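Local coordinates for enoyl-CoA hydratase/carnithine racemase (Magnetospirillum magneticum, PDB 4NEK), which probably acts as an enoyl-CoA isomerase of the crotonase family, moving a double bond along unsaturated acyl-CoA thioesters, at residues G100-I105 with P120-H125; A145-R150 with E168-I173; L52-Q57 with D181-A186. All blocks are in the same frame, centred on the assembly; numbering follows the deposited sequence.

Going from the N terminus, strand 50-54 of the main sheet brings in the first half of interaction 3, whose partner, helix 179-194, arrives more than 120 residues later. Interactions 1 and 2 both fall within that long excursion. Interaction 1 closes a short loop by pairing strands 101-103 and 123-125; only after it is complete does the chain open interaction 2, which joins the end of helix 139-147 to the end of helix 164-169. The two smaller loops thus follow one another without crossing. Interactions 1 and 2 touch where Phe124 packs on Leu172 and Ile173. Interaction 3, with no contact to either, ties helix 179-194 to the main sheet.

Interaction 1 (G100-I105 with P120-H125); sequences GAAIGI and PGTRFH
Ile103 and His125 point the same way from neighbouring strands and lie side by side, Ile103 CG1 meeting His125 CB at 4.1 Å. Ile103 puts CG1 anti to its carbonyl carbon (chi1 -59°), and the chain runs on extended, so that CD1 reaches the edge of the Arg123 guanidinium, in its plane, 3.8 Å from NH1. Arg123 is itself stretched from CG to NE and crosses the isoleucine obliquely. The imidazole of His125 leads away from this group, its NE2 hydrogen-bonded to Gly159 O.

The reverse face carries Ala102 and Phe124. Ala102 CB comes within 4.0 Å of Phe124 CD2, while the methyl CG2 of Thr122 sits over one face of the ring, offset toward the rim. Phe162 meets the same ring with its plane almost parallel.

Between these two layers of side chains the backbones pair in parallel. Arg123 N gives a nearly straight bond to Gly100 O (2.8 Å), although it approaches from above the carbonyl plane. Ala102 then bonds twice to the partner strand, straddling Phe124: its N donates to Arg123 O (3.0 Å) and its O accepts from His125 N (3.2 Å). Gly104 N closes the row on His125 O, almost along the C=O axis. Gly104, with positive phi, is also the N-cap of the helix that follows. Two short parallel strands set apart from the main sheet are a feature of the crotonase fold, whose relatives draw a backbone N-H of the oxyanion hole from the start of that helix.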
ATOM      1  N   GLY C 100     -14.136 -14.496  10.926  1.00 26.61           N
ATOM      2  CA  GLY C 100     -13.868 -14.714  12.344  1.00 24.75           C
ATOM      3  C   GLY C 100     -12.552 -15.432  12.565  1.00 24.56           C
ATOM      4  O   GLY C 100     -11.525 -15.053  12.005  1.00 23.43           O
ATOM      5  N   ALA C 101     -12.587 -16.512  13.322  1.00 23.59           N
ATOM      6  CA  ALA C 101     -11.376 -17.273  13.587  1.00 24.67           C
ATOM      7  C   ALA C 101     -10.891 -18.086  12.383  1.00 24.15           C
ATOM      8  O   ALA C 101     -11.667 -18.792  11.751  1.00 24.21           O
ATOM      9  CB  ALA C 101     -11.603 -18.198  14.739  1.00 25.22           C
ATOM     10  N   ALA C 102      -9.617 -17.936  12.056  1.00 23.52           N
ATOM     11  CA  ALA C 102      -8.915 -18.795  11.113  1.00 23.30           C
ATOM     12  C   ALA C 102      -7.604 -19.169  11.735  1.00 24.55           C
ATOM     13  O   ALA C 102      -6.577 -18.555  11.503  1.00 24.51           O
ATOM     14  CB  ALA C 102      -8.690 -18.091   9.798  1.00 23.48           C
ATOM     15  N   ILE C 103      -7.651 -20.191  12.582  1.00 29.17           N
ATOM     16  CA  ILE C 103      -6.548 -20.487  13.474  1.00 28.47           C
ATOM     17  C   ILE C 103      -5.986 -21.854  13.193  1.00 26.24           C
ATOM     18  O   ILE C 103      -6.709 -22.771  12.855  1.00 24.16           O
ATOM     19  CB  ILE C 103      -6.983 -20.402  14.925  1.00 30.81           C
ATOM     20  CG1 ILE C 103      -7.499 -18.997  15.215  1.00 31.70           C
ATOM     21  CG2 ILE C 103      -5.822 -20.752  15.862  1.00 31.51           C
ATOM     22  CD1 ILE C 103      -8.133 -18.881  16.584  1.00 30.93           C
ATOM     23  N   GLY C 104      -4.663 -21.941  13.291  1.00 25.88           N
ATOM     24  CA  GLY C 104      -3.948 -23.144  13.015  1.00 26.50           C
ATOM     25  C   GLY C 104      -4.173 -23.597  11.615  1.00 29.40           C
ATOM     26  O   GLY C 104      -3.862 -22.896  10.666  1.00 34.12           O
ATOM     27  N   ILE C 105      -4.792 -24.761  11.492  1.00 32.03           N
ATOM     28  CA  ILE C 105      -5.175 -25.320  10.203  1.00 34.53           C
ATOM     29  C   ILE C 105      -6.163 -24.399   9.461  1.00 32.22           C
ATOM     30  O   ILE C 105      -6.194 -24.353   8.252  1.00 32.02           O
ATOM     31  CB  ILE C 105      -5.719 -26.762  10.391  1.00 38.49           C
ATOM     32  CG1 ILE C 105      -6.022 -27.416   9.052  1.00 43.94           C
ATOM     33  CG2 ILE C 105      -6.981 -26.778  11.242  1.00 40.70           C
ATOM     34  CD1 ILE C 105      -4.821 -27.514   8.128  1.00 45.87           C
ATOM     35  N   PRO C 120     -14.206  -8.838   6.883  1.00 30.03           N
ATOM     36  CA  PRO C 120     -13.486  -7.779   7.598  1.00 31.09           C
ATOM     37  C   PRO C 120     -12.974  -8.180   8.968  1.00 32.64           C
ATOM     38  O   PRO C 120     -11.816  -7.871   9.303  1.00 35.76           O
ATOM     39  CB  PRO C 120     -14.538  -6.694   7.740  1.00 31.94           C
ATOM     40  CG  PRO C 120     -15.328  -6.820   6.510  1.00 32.32           C
ATOM     41  CD  PRO C 120     -15.400  -8.292   6.220  1.00 32.68           C
ATOM     42  N   GLY C 121     -13.746  -8.879   9.780  1.00 27.71           N
ATOM     43  CA  GLY C 121     -13.146  -9.221  11.096  1.00 27.19           C
ATOM     44  C   GLY C 121     -12.245 -10.458  11.188  1.00 24.72           C
ATOM     45  O   GLY C 121     -11.918 -10.912  12.272  1.00 24.56           O
ATOM     46  N   THR C 122     -11.783 -11.005  10.077  1.00 23.01           N
ATOM     47  CA  THR C 122     -11.055 -12.269  10.169  1.00 21.79           C
ATOM     48  C   THR C 122      -9.729 -12.140  10.914  1.00 22.16           C
ATOM     49  O   THR C 122      -8.965 -11.185  10.719  1.00 22.85           O
ATOM     50  CB  THR C 122     -10.769 -12.834   8.792  1.00 20.92           C
ATOM     51  OG1 THR C 122     -11.983 -12.855   8.032  1.00 20.98           O
ATOM     52  CG2 THR C 122     -10.224 -14.209   8.871  1.00 21.68           C
ATOM     53  N   ARG C 123      -9.477 -13.100  11.781  1.00 22.79           N
ATOM     54  CA  ARG C 123      -8.266 -13.129  12.599  1.00 27.11           C
ATOM     55  C   ARG C 123      -7.466 -14.401  12.263  1.00 25.75           C
ATOM     56  O   ARG C 123      -7.960 -15.505  12.433  1.00 25.01           O
ATOM     57  CB  ARG C 123      -8.671 -13.110  14.030  1.00 27.21           C
ATOM     58  CG  ARG C 123      -7.570 -12.886  15.018  1.00 33.35           C
ATOM     59  CD  ARG C 123      -8.148 -12.883  16.437  1.00 33.44           C
ATOM     60  NE  ARG C 123      -7.059 -13.034  17.379  1.00 38.24           N
ATOM     61  CZ  ARG C 123      -6.595 -14.187  17.865  1.00 44.20           C
ATOM     62  NH1 ARG C 123      -7.141 -15.335  17.521  1.00 47.02           N
ATOM     63  NH2 ARG C 123      -5.555 -14.185  18.704  1.00 47.84           N
ATOM     64  N   PHE C 124      -6.277 -14.222  11.709  1.00 23.25           N
ATOM     65  CA  PHE C 124      -5.455 -15.343  11.280  1.00 24.19           C
ATOM     66  C   PHE C 124      -4.421 -15.607  12.351  1.00 26.47           C
ATOM     67  O   PHE C 124      -3.906 -14.666  12.959  1.00 26.37           O
ATOM     68  CB  PHE C 124      -4.733 -15.013   9.990  1.00 24.11           C
ATOM     69  CG  PHE C 124      -5.647 -14.674   8.855  1.00 23.22           C
ATOM     70  CD1 PHE C 124      -6.079 -13.375   8.682  1.00 24.72           C
ATOM     71  CD2 PHE C 124      -6.094 -15.662   7.984  1.00 21.49           C
ATOM     72  CE1 PHE C 124      -6.951 -13.062   7.650  1.00 25.40           C
ATOM     73  CE2 PHE C 124      -6.948 -15.365   6.960  1.00 22.79           C
ATOM     74  CZ  PHE C 124      -7.376 -14.060   6.781  1.00 24.36           C
ATOM     75  N   HIS C 125      -4.106 -16.873  12.615  1.00 27.10           N
ATOM     76  CA  HIS C 125      -3.151 -17.169  13.693  1.00 26.06           C
ATOM     77  C   HIS C 125      -2.552 -18.530  13.525  1.00 25.60           C
ATOM     78  O   HIS C 125      -3.264 -19.470  13.277  1.00 21.67           O
ATOM     79  CB  HIS C 125      -3.875 -17.083  15.032  1.00 27.14           C
ATOM     80  CG  HIS C 125      -2.973 -16.918  16.200  1.00 28.74           C
ATOM     81  ND1 HIS C 125      -3.436 -16.946  17.497  1.00 29.93           N
ATOM     82  CD2 HIS C 125      -1.632 -16.745  16.281  1.00 30.36           C
ATOM     83  CE1 HIS C 125      -2.421 -16.805  18.329  1.00 30.52           C
ATOM     84  NE2 HIS C 125      -1.316 -16.661  17.616  1.00 29.92           N
TER

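Interaction 2 (A145-R150 with E168-I173); sequences ALAGHR and EAVGLI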
ATOM      1  N   ALA C 145       7.571 -18.303   1.558  1.00 29.28           N
ATOM      2  CA  ALA C 145       7.493 -18.033   0.117  1.00 30.35           C
ATOM      3  C   ALA C 145       6.547 -16.845  -0.155  1.00 30.51           C
ATOM      4  O   ALA C 145       6.841 -16.007  -0.984  1.00 28.48           O
ATOM      5  CB  ALA C 145       7.005 -19.255  -0.636  1.00 30.18           C
ATOM      6  N   LEU C 146       5.437 -16.758   0.560  1.00 25.38           N
ATOM      7  CA  LEU C 146       4.489 -15.695   0.303  1.00 27.40           C
ATOM      8  C   LEU C 146       4.876 -14.368   0.902  1.00 26.34           C
ATOM      9  O   LEU C 146       4.730 -13.323   0.266  1.00 26.19           O
ATOM     10  CB  LEU C 146       3.118 -16.066   0.855  1.00 27.35           C
ATOM     11  CG  LEU C 146       2.348 -17.135   0.052  1.00 29.31           C
ATOM     12  CD1 LEU C 146       1.171 -17.606   0.902  1.00 29.32           C
ATOM     13  CD2 LEU C 146       1.896 -16.606  -1.330  1.00 27.76           C
ATOM     14  N   ALA C 147       5.342 -14.398   2.132  1.00 27.84           N
ATOM     15  CA  ALA C 147       5.490 -13.188   2.932  1.00 27.75           C
ATOM     16  C   ALA C 147       6.928 -12.734   3.072  1.00 25.12           C
ATOM     17  O   ALA C 147       7.205 -11.641   3.558  1.00 26.81           O
ATOM     18  CB  ALA C 147       4.914 -13.433   4.313  1.00 27.30           C
ATOM     19  N   GLY C 148       7.851 -13.572   2.647  1.00 25.00           N
ATOM     20  CA  GLY C 148       9.249 -13.360   2.979  1.00 23.64           C
ATOM     21  C   GLY C 148       9.532 -13.845   4.395  1.00 25.89           C
ATOM     22  O   GLY C 148       8.625 -13.967   5.245  1.00 27.25           O
ATOM     23  N   HIS C 149      10.792 -14.144   4.664  1.00 25.97           N
ATOM     24  CA  HIS C 149      11.134 -14.829   5.875  1.00 25.45           C
ATOM     25  C   HIS C 149      10.791 -14.022   7.142  1.00 26.89           C
ATOM     26  O   HIS C 149      10.360 -14.573   8.138  1.00 26.06           O
ATOM     27  CB  HIS C 149      12.611 -15.187   5.847  1.00 26.50           C
ATOM     28  CG  HIS C 149      13.022 -15.918   7.061  1.00 28.86           C
ATOM     29  ND1 HIS C 149      12.737 -17.252   7.255  1.00 31.58           N
ATOM     30  CD2 HIS C 149      13.578 -15.477   8.206  1.00 30.87           C
ATOM     31  CE1 HIS C 149      13.141 -17.618   8.455  1.00 31.99           C
ATOM     32  NE2 HIS C 149      13.650 -16.556   9.057  1.00 35.42           N
ATOM     33  N   ARG C 150      10.996 -12.715   7.094  1.00 27.43           N
ATOM     34  CA  ARG C 150      10.818 -11.906   8.275  1.00 26.02           C
ATOM     35  C   ARG C 150       9.377 -11.703   8.661  1.00 28.04           C
ATOM     36  O   ARG C 150       9.053 -11.766   9.842  1.00 23.78           O
ATOM     37  CB  ARG C 150      11.509 -10.568   8.138  1.00 25.36           C
ATOM     38  CG  ARG C 150      12.961 -10.781   8.480  1.00 25.72           C
ATOM     39  CD  ARG C 150      13.878 -10.009   7.608  1.00 26.58           C
ATOM     40  NE  ARG C 150      13.646 -10.327   6.221  1.00 26.70           N
ATOM     41  CZ  ARG C 150      14.125 -11.386   5.607  1.00 26.71           C
ATOM     42  NH1 ARG C 150      14.860 -12.284   6.253  1.00 27.70           N
ATOM     43  NH2 ARG C 150      13.850 -11.543   4.333  1.00 25.80           N
ATOM     44  N   GLU C 168      -3.958 -10.028   2.885  1.00 24.33           N
ATOM     45  CA  GLU C 168      -4.017  -9.625   1.516  1.00 25.08           C
ATOM     46  C   GLU C 168      -2.649  -9.175   1.014  1.00 24.88           C
ATOM     47  O   GLU C 168      -2.257  -9.505  -0.092  1.00 28.45           O
ATOM     48  CB  GLU C 168      -5.055  -8.548   1.270  1.00 26.64           C
ATOM     49  CG  GLU C 168      -5.185  -8.246  -0.216  1.00 30.60           C
ATOM     50  CD  GLU C 168      -6.436  -7.464  -0.623  1.00 35.23           C
ATOM     51  OE1 GLU C 168      -7.211  -7.054   0.262  1.00 39.98           O
ATOM     52  OE2 GLU C 168      -6.660  -7.259  -1.857  1.00 43.56           O
ATOM     53  N   ALA C 169      -1.897  -8.432   1.794  1.00 23.73           N
ATOM     54  CA  ALA C 169      -0.614  -7.952   1.286  1.00 25.13           C
ATOM     55  C   ALA C 169       0.328  -9.114   0.912  1.00 26.28           C
ATOM     56  O   ALA C 169       1.040  -9.023  -0.048  1.00 25.09           O
ATOM     57  CB  ALA C 169       0.054  -7.062   2.318  1.00 25.59           C
ATOM     58  N   VAL C 170       0.337 -10.202   1.661  1.00 24.50           N
ATOM     59  CA  VAL C 170       1.234 -11.273   1.316  1.00 25.77           C
ATOM     60  C   VAL C 170       0.620 -12.304   0.388  1.00 29.06           C
ATOM     61  O   VAL C 170       1.268 -13.308   0.094  1.00 31.61           O
ATOM     62  CB  VAL C 170       1.789 -11.977   2.566  1.00 27.34           C
ATOM     63  CG1 VAL C 170       2.369 -10.949   3.521  1.00 27.05           C
ATOM     64  CG2 VAL C 170       0.735 -12.831   3.276  1.00 26.02           C
ATOM     65  N   GLY C 171      -0.607 -12.085  -0.092  1.00 28.83           N
ATOM     66  CA  GLY C 171      -1.181 -12.989  -1.079  1.00 27.60           C
ATOM     67  C   GLY C 171      -1.787 -14.270  -0.507  1.00 28.38           C
ATOM     68  O   GLY C 171      -2.009 -15.284  -1.211  1.00 24.60           O
ATOM     69  N   LEU C 172      -2.129 -14.212   0.763  1.00 28.74           N
ATOM     70  CA  LEU C 172      -2.827 -15.324   1.371  1.00 27.26           C
ATOM     71  C   LEU C 172      -4.285 -15.328   0.983  1.00 25.74           C
ATOM     72  O   LEU C 172      -4.908 -16.367   0.944  1.00 24.80           O
ATOM     73  CB  LEU C 172      -2.694 -15.248   2.881  1.00 27.86           C
ATOM     74  CG  LEU C 172      -3.120 -16.481   3.644  1.00 29.65           C
ATOM     75  CD1 LEU C 172      -2.244 -17.708   3.336  1.00 31.30           C
ATOM     76  CD2 LEU C 172      -3.052 -16.165   5.118  1.00 30.49           C
ATOM     77  N   ILE C 173      -4.844 -14.162   0.733  1.00 25.68           N
ATOM     78  CA  ILE C 173      -6.264 -14.067   0.327  1.00 24.69           C
ATOM     79  C   ILE C 173      -6.333 -13.145  -0.873  1.00 25.38           C
ATOM     80  O   ILE C 173      -5.456 -12.302  -1.035  1.00 27.56           O
ATOM     81  CB  ILE C 173      -7.190 -13.481   1.422  1.00 22.13           C
ATOM     82  CG1 ILE C 173      -6.792 -12.051   1.760  1.00 21.75           C
ATOM     83  CG2 ILE C 173      -7.141 -14.335   2.659  1.00 22.69           C
ATOM     84  CD1 ILE C 173      -7.626 -11.457   2.886  1.00 22.73           C
TER
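Glu168 belongs to the last turn of helix 164-169; its carbonyl O accepts the N-H of Gly171, while its carboxylate forms a salt bridge with Arg151 of a neighbouring subunit. Val170 turns its side chain toward helix 139-147. CG1, placed anti to the carbonyl carbon (chi1 -52°), presses on Ala147 CB at 3.6 Å, and Val170 O faces the flank of Leu146, 3.4 Å from CB. No hydrogen bond crosses here; the helix ends meet by van der Waals contact, partly methyl on methyl, partly carbonyl oxygen on leucine.

At Gly171 the helix closes in a Schellman motif, with phi of 81°. A CB here would be jammed against the carbonyl O of Val170, reason enough for a glycine, and would point toward Leu146. Gly171 O, 4.1 Å from Leu146 CD2, accepts a hydrogen bond from Arg150 NE of the same neighbouring subunit, which puts this joint of helix ends at an interface of the hexamer. An alanine in place of Leu146 removes CG and both methyls, and would probably lose the touch on Leu172 and the cover that CD2 gives to Val170 O and Gly171 O.

Leu172 carries CG anti to its backbone N and crosses Leu146 at about a right angle, their CD1 methyls 4.2 Å apart. Its other neighbours include Leu110, Pro111 and Phe162. Ile173 turns to strand 115-118, packing on Val116 and Ala118.

Interaction 3 (L52-Q57 with D181-A186); sequences LILGSQ and DLEETA
Strand 50-54 and helix 179-194 run past each other in opposite senses, Leu52 facing Ala186 and Leu54 facing Glu183 with CA atoms 7.6 Å and 7.8 Å apart. This is the helix-on-sheet layer of the crotonase fold: the strand lies in the main sheet between strands 13-18 and 94-98, and the helix covers the face from which Leu52 and Leu54 project.

The two leucines use different torsions to reach the helix. Leu52 has CG anti to its backbone N (chi1 169°) and brings CD1 to Ala186 CB at 3.9 Å, a purely apolar touch that Ala97 extends on the sheet side. Leu54 has CG anti to the carbonyl carbon instead (chi1 -57°); it crosses Glu183 obliquely, its CD1 lying 3.9 Å from OE1. The glutamate is extended beyond CG, which carries its carboxylate past the leucine to the loop that follows the strand.

There the charge finds its main partner outside both segments: Arg17 of the adjacent strand makes a salt bridge through NH1 to Glu183 OE2 and bonds also to Gly55 O. Such a partner would be expected to favour the ionised carboxylate. The side chain of Gln57 crosses over Glu183 at about a right angle, amide and carboxylate planes 69° apart.

One turn of the helix is reinforced from within, as Asp181 O accepts both Thr185 N and Thr185 OG1, the hydroxyl at 2.6 Å. Between loop and helix, a single water donates one hydrogen to Ser56 O at 2.9 Å and the other to Glu183 OE2 at 2.6 Å.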
ATOM      1  N   LEU C  52     -16.007 -25.480  -2.946  1.00 27.05           N
ATOM      2  CA  LEU C  52     -16.127 -24.276  -2.160  1.00 27.30           C
ATOM      3  C   LEU C  52     -16.206 -24.632  -0.670  1.00 27.30           C
ATOM      4  O   LEU C  52     -17.134 -25.274  -0.238  1.00 25.56           O
ATOM      5  CB  LEU C  52     -17.375 -23.531  -2.561  1.00 27.36           C
ATOM      6  CG  LEU C  52     -17.775 -22.380  -1.646  1.00 28.86           C
ATOM      7  CD1 LEU C  52     -16.687 -21.334  -1.643  1.00 29.78           C
ATOM      8  CD2 LEU C  52     -19.045 -21.736  -2.132  1.00 30.09           C
ATOM      9  N   ILE C  53     -15.218 -24.196   0.101  1.00 27.59           N
ATOM     10  CA  ILE C  53     -15.151 -24.503   1.513  1.00 29.97           C
ATOM     11  C   ILE C  53     -15.582 -23.343   2.345  1.00 27.67           C
ATOM     12  O   ILE C  53     -15.048 -22.262   2.197  1.00 27.38           O
ATOM     13  CB  ILE C  53     -13.729 -24.765   1.954  1.00 33.09           C
ATOM     14  CG1 ILE C  53     -13.101 -25.825   1.096  1.00 38.34           C
ATOM     15  CG2 ILE C  53     -13.670 -25.250   3.391  1.00 33.45           C
ATOM     16  CD1 ILE C  53     -11.606 -25.789   1.276  1.00 43.54           C
ATOM     17  N   LEU C  54     -16.501 -23.614   3.256  1.00 25.39           N
ATOM     18  CA  LEU C  54     -17.134 -22.593   4.088  1.00 26.01           C
ATOM     19  C   LEU C  54     -17.100 -22.986   5.552  1.00 25.58           C
ATOM     20  O   LEU C  54     -16.953 -24.159   5.887  1.00 24.10           O
ATOM     21  CB  LEU C  54     -18.618 -22.464   3.734  1.00 25.56           C
ATOM     22  CG  LEU C  54     -18.882 -22.152   2.269  1.00 26.47           C
ATOM     23  CD1 LEU C  54     -20.380 -22.102   1.968  1.00 28.59           C
ATOM     24  CD2 LEU C  54     -18.247 -20.840   1.891  1.00 25.11           C
ATOM     25  N   GLY C  55     -17.283 -21.999   6.416  1.00 24.68           N
ATOM     26  CA  GLY C  55     -17.463 -22.265   7.825  1.00 23.34           C
ATOM     27  C   GLY C  55     -18.856 -21.918   8.299  1.00 22.03           C
ATOM     28  O   GLY C  55     -19.840 -22.030   7.572  1.00 18.49           O
ATOM     29  N   SER C  56     -18.928 -21.499   9.557  1.00 24.68           N
ATOM     30  CA  SER C  56     -20.193 -21.133  10.175  1.00 26.23           C
ATOM     31  C   SER C  56     -20.517 -19.725   9.727  1.00 28.55           C
ATOM     32  O   SER C  56     -19.795 -19.134   8.894  1.00 33.43           O
ATOM     33  CB  SER C  56     -20.083 -21.216  11.681  1.00 26.77           C
ATOM     34  OG  SER C  56     -19.446 -20.058  12.235  1.00 24.39           O
ATOM     35  N   GLN C  57     -21.574 -19.164  10.287  1.00 28.52           N
ATOM     36  CA  GLN C  57     -21.919 -17.786   9.985  1.00 30.46           C
ATOM     37  C   GLN C  57     -21.031 -16.838  10.736  1.00 29.75           C
ATOM     38  O   GLN C  57     -21.064 -15.650  10.467  1.00 34.16           O
ATOM     39  CB  GLN C  57     -23.402 -17.503  10.292  1.00 32.66           C
ATOM     40  CG  GLN C  57     -24.392 -18.180   9.341  1.00 32.59           C
ATOM     41  CD  GLN C  57     -23.929 -18.188   7.872  1.00 35.67           C
ATOM     42  OE1 GLN C  57     -23.526 -19.221   7.337  1.00 37.87           O
ATOM     43  NE2 GLN C  57     -23.951 -17.033   7.235  1.00 36.57           N
ATOM     44  N   ASP C 181     -22.124 -10.489   2.302  1.00 26.71           N
ATOM     45  CA  ASP C 181     -21.958 -10.855   0.892  1.00 27.22           C
ATOM     46  C   ASP C 181     -20.859 -11.873   0.650  1.00 26.92           C
ATOM     47  O   ASP C 181     -20.549 -12.222  -0.501  1.00 26.19           O
ATOM     48  CB  ASP C 181     -21.602  -9.617   0.077  1.00 31.84           C
ATOM     49  CG  ASP C 181     -22.723  -8.560   0.065  1.00 35.13           C
ATOM     50  OD1 ASP C 181     -23.908  -8.943   0.188  1.00 38.16           O
ATOM     51  OD2 ASP C 181     -22.406  -7.351  -0.039  1.00 34.20           O
ATOM     52  N   LEU C 182     -20.265 -12.371   1.725  1.00 23.68           N
ATOM     53  CA  LEU C 182     -19.074 -13.168   1.590  1.00 22.30           C
ATOM     54  C   LEU C 182     -19.337 -14.469   0.851  1.00 22.70           C
ATOM     55  O   LEU C 182     -18.645 -14.789  -0.124  1.00 24.59           O
ATOM     56  CB  LEU C 182     -18.477 -13.413   2.962  1.00 21.68           C
ATOM     57  CG  LEU C 182     -17.347 -14.435   3.022  1.00 22.34           C
ATOM     58  CD1 LEU C 182     -16.096 -13.925   2.340  1.00 21.97           C
ATOM     59  CD2 LEU C 182     -17.017 -14.778   4.475  1.00 25.20           C
ATOM     60  N   GLU C 183     -20.341 -15.210   1.292  1.00 24.61           N
ATOM     61  CA  GLU C 183     -20.643 -16.515   0.708  1.00 27.06           C
ATOM     62  C   GLU C 183     -21.114 -16.394  -0.731  1.00 28.97           C
ATOM     63  O   GLU C 183     -20.700 -17.172  -1.607  1.00 27.09           O
ATOM     64  CB  GLU C 183     -21.663 -17.263   1.542  1.00 27.33           C
ATOM     65  CG  GLU C 183     -21.124 -17.689   2.905  1.00 31.01           C
ATOM     66  CD  GLU C 183     -21.989 -18.725   3.662  1.00 34.31           C
ATOM     67  OE1 GLU C 183     -22.924 -19.300   3.037  1.00 35.39           O
ATOM     68  OE2 GLU C 183     -21.722 -18.998   4.880  1.00 31.83           O
ATOM     69  N   GLU C 184     -21.911 -15.370  -0.998  1.00 30.19           N
ATOM     70  CA  GLU C 184     -22.379 -15.134  -2.352  1.00 31.98           C
ATOM     71  C   GLU C 184     -21.229 -14.856  -3.295  1.00 29.14           C
ATOM     72  O   GLU C 184     -21.185 -15.313  -4.422  1.00 29.15           O
ATOM     73  CB  GLU C 184     -23.220 -13.896  -2.350  1.00 39.36           C
ATOM     74  CG  GLU C 184     -24.225 -13.899  -3.469  1.00 56.70           C
ATOM     75  CD  GLU C 184     -25.223 -12.723  -3.438  1.00 73.73           C
ATOM     76  OE1 GLU C 184     -25.260 -11.955  -2.433  1.00 82.85           O
ATOM     77  OE2 GLU C 184     -26.010 -12.588  -4.419  1.00 81.39           O
ATOM     78  N   THR C 185     -20.293 -14.048  -2.824  1.00 26.37           N
ATOM     79  CA  THR C 185     -19.170 -13.646  -3.649  1.00 25.01           C
ATOM     80  C   THR C 185     -18.241 -14.827  -3.897  1.00 25.31           C
ATOM     81  O   THR C 185     -17.728 -14.996  -4.992  1.00 23.00           O
ATOM     82  CB  THR C 185     -18.383 -12.549  -2.939  1.00 24.14           C
ATOM     83  OG1 THR C 185     -19.261 -11.464  -2.677  1.00 26.70           O
ATOM     84  CG2 THR C 185     -17.271 -12.039  -3.786  1.00 24.21           C
ATOM     85  N   ALA C 186     -17.972 -15.606  -2.850  1.00 23.40           N
ATOM     86  CA  ALA C 186     -17.145 -16.754  -3.016  1.00 24.23           C
ATOM     87  C   ALA C 186     -17.819 -17.742  -3.953  1.00 25.65           C
ATOM     88  O   ALA C 186     -17.150 -18.374  -4.774  1.00 24.90           O
ATOM     89  CB  ALA C 186     -16.850 -17.397  -1.684  1.00 25.19           C
TER
HETATM   90  O   HOH W   1     -19.666 -18.130   6.215  1.00 25.10           O